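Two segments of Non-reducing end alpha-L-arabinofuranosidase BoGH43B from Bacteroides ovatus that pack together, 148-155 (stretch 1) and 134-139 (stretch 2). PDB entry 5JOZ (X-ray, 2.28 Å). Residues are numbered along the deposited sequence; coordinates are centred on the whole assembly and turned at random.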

# COMPACT_ATOMS: atom_id res chain seq x y z
N LEU A 148 22.45 12.24 -0.33
CA LEU A 148 22.78 13.28 -1.32
C LEU A 148 21.76 14.38 -1.26
O LEU A 148 20.57 14.12 -1.32
CB LEU A 148 22.77 12.69 -2.72
CG LEU A 148 23.67 11.48 -2.95
CD1 LEU A 148 23.48 10.96 -4.37
CD2 LEU A 148 25.13 11.79 -2.66
N LEU A 149 22.23 15.62 -1.14
CA LEU A 149 21.35 16.78 -1.14
C LEU A 149 21.59 17.60 -2.42
O LEU A 149 22.71 17.67 -2.91
CB LEU A 149 21.62 17.65 0.08
CG LEU A 149 20.58 18.74 0.38
CD1 LEU A 149 19.22 18.15 0.78
CD2 LEU A 149 21.11 19.65 1.48
N GLY A 150 20.52 18.21 -2.93
CA GLY A 150 20.55 19.08 -4.10
C GLY A 150 19.38 20.06 -4.05
O GLY A 150 18.53 19.98 -3.15
N VAL A 151 19.34 21.00 -4.99
CA VAL A 151 18.26 21.98 -5.08
C VAL A 151 17.69 21.87 -6.48
O VAL A 151 18.41 21.59 -7.43
CB VAL A 151 18.73 23.42 -4.77
CG1 VAL A 151 17.55 24.40 -4.74
CG2 VAL A 151 19.46 23.44 -3.43
N MET A 152 16.39 22.10 -6.58
CA MET A 152 15.61 21.72 -7.73
C MET A 152 14.66 22.87 -8.08
O MET A 152 14.14 23.55 -7.19
CB MET A 152 14.83 20.44 -7.38
CG MET A 152 14.35 19.59 -8.54
SD MET A 152 13.58 18.06 -7.96
CE MET A 152 14.86 16.86 -8.31
N ASP A 153 14.48 23.10 -9.38
CA ASP A 153 13.51 24.08 -9.87
C ASP A 153 12.13 23.41 -9.87
O ASP A 153 11.95 22.39 -10.54
CB ASP A 153 13.88 24.52 -11.30
CG ASP A 153 12.81 25.38 -11.97
OD1 ASP A 153 12.45 26.45 -11.44
OD2 ASP A 153 12.34 24.97 -13.03
N PRO A 154 11.16 23.98 -9.12
CA PRO A 154 9.80 23.40 -9.07
C PRO A 154 9.12 23.18 -10.43
O PRO A 154 8.42 22.20 -10.61
CB PRO A 154 9.00 24.43 -8.26
CG PRO A 154 10.02 25.13 -7.41
CD PRO A 154 11.29 25.14 -8.21
N GLU A 155 9.34 24.10 -11.37
CA GLU A 155 8.65 24.11 -12.66
C GLU A 155 9.13 22.98 -13.58
O GLU A 155 8.32 22.29 -14.19
CB GLU A 155 8.85 25.46 -13.37
CG GLU A 155 8.40 26.70 -12.59
CD GLU A 155 6.96 27.13 -12.82
OE1 GLU A 155 6.30 26.61 -13.76
OE2 GLU A 155 6.47 28.00 -12.05
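Stretch 2 (134-139) GKMYFL

The most unusual feature of this contact is a glycine in mid-strand, Gly150, set opposite a phenylalanine. Gly150 and Phe138 form a hydrogen-bonded antiparallel pair, CA to CA 5.2 Å, in which Phe138 N donates to Gly150 O at 2.9 Å with a nearly straight angle of 167°, and Gly150 N donates to Phe138 O, also at 2.9 Å but more bent, at 140°. Glycine contributes no side chain here, and its extended backbone, with phi/psi of -155/174, carries both bonds.

Gly134, whose positive phi of 61° favours glycine, precedes the strand and makes no contact with stretch 1; residues 135-139 then run against strand 148-152. The two directions differ by 148°, so the pairing is antiparallel with a marked twist, and the axes approach to 4.5 Å. Leu149 lies across from Leu139 and Val151 across from Tyr137, each a non-hydrogen-bonded pair with CA atoms 4.6 Å apart. Here the backbones come close enough for CA-H...O contacts: Leu149 CA lies 3.3 Å from Phe138 O, Leu139 CA 3.3 Å from Leu148 O, and Tyr137 CA 3.4 Å from Gly150 O. Towards the end of strand 148-152 the pairing loosens; Met152 N reaches Met136 O at 3.0 Å, but the angle of 130° makes this a weak hydrogen bond.

Alternation of side chains gives the sheet two distinct faces. One carries Leu149, Val151, Tyr137 and Leu139. Leu149 CD1 rests 3.8 Å from Tyr137 CD1 and 4.0 Å from Leu139 CB, while Val151 CG2 lies 4.0 Å from Tyr137 CE1. The beta-branched valine, well suited to an extended backbone, and the leucine, with chi1 t and chi2 p, thus both place methyls against the tyrosine ring. The aliphatic part of Lys135 adds to this packing, its CB 3.9 Å from Val151 CG1, while its amino group is hydrogen-bonded elsewhere in the structure.

The other face belongs to Met152, Met136 and Phe138. Methionine is long, unbranched and polarizable, and Met152 uses that reach to touch two neighbours: its SD lies 3.6 Å from Met136 CE, and its CE lies 3.4 Å from Phe138 CD2, approaching the ring obliquely. Met136, extended with all three chi angles t, also meets the chain beyond the strand, where Pro154 CG packs 4.1 Å from Met136 SD. Asp153 and Glu155 point away and make no contact, as suits charged residues at the margin of the contact; the two stretches together bury 648 Å², both sides summed.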

# COMPACT_ATOMS: atom_id res chain seq x y z
N GLY A 134 12.59 29.43 0.38
CA GLY A 134 12.26 29.55 -1.05
C GLY A 134 12.97 28.60 -2.02
O GLY A 134 13.06 28.89 -3.21
N LYS A 135 13.48 27.48 -1.51
CA LYS A 135 14.17 26.47 -2.31
C LYS A 135 13.50 25.12 -2.13
O LYS A 135 12.96 24.82 -1.06
CB LYS A 135 15.63 26.32 -1.88
CG LYS A 135 16.44 27.60 -1.95
CD LYS A 135 17.90 27.34 -1.63
CE LYS A 135 18.74 28.60 -1.77
NZ LYS A 135 20.15 28.24 -2.04
N MET A 136 13.57 24.31 -3.18
CA MET A 136 13.04 22.95 -3.17
C MET A 136 14.21 21.98 -3.08
O MET A 136 14.86 21.69 -4.09
CB MET A 136 12.22 22.71 -4.43
CG MET A 136 11.67 21.31 -4.60
SD MET A 136 10.66 21.26 -6.09
CE MET A 136 10.60 19.51 -6.46
N TYR A 137 14.47 21.48 -1.86
CA TYR A 137 15.56 20.53 -1.61
C TYR A 137 15.17 19.12 -2.02
O TYR A 137 14.02 18.72 -1.86
CB TYR A 137 15.98 20.54 -0.13
CG TYR A 137 16.78 21.75 0.26
CD1 TYR A 137 18.17 21.74 0.16
CD2 TYR A 137 16.15 22.90 0.73
CE1 TYR A 137 18.91 22.86 0.50
CE2 TYR A 137 16.89 24.03 1.08
CZ TYR A 137 18.27 24.00 0.96
OH TYR A 137 19.01 25.09 1.30
N PHE A 138 16.14 18.38 -2.56
CA PHE A 138 15.98 16.98 -2.96
C PHE A 138 17.02 16.24 -2.14
O PHE A 138 18.20 16.55 -2.24
CB PHE A 138 16.25 16.79 -4.46
CG PHE A 138 16.25 15.35 -4.94
CD1 PHE A 138 17.37 14.53 -4.77
CD2 PHE A 138 15.14 14.82 -5.60
CE1 PHE A 138 17.38 13.21 -5.22
CE2 PHE A 138 15.14 13.49 -6.06
CZ PHE A 138 16.26 12.69 -5.87
N LEU A 139 16.57 15.29 -1.32
CA LEU A 139 17.43 14.45 -0.54
C LEU A 139 17.15 12.99 -0.94
O LEU A 139 15.98 12.60 -1.04
CB LEU A 139 17.16 14.71 0.94
CG LEU A 139 17.92 13.89 2.00
CD1 LEU A 139 19.40 14.19 1.99
CD2 LEU A 139 17.33 14.17 3.38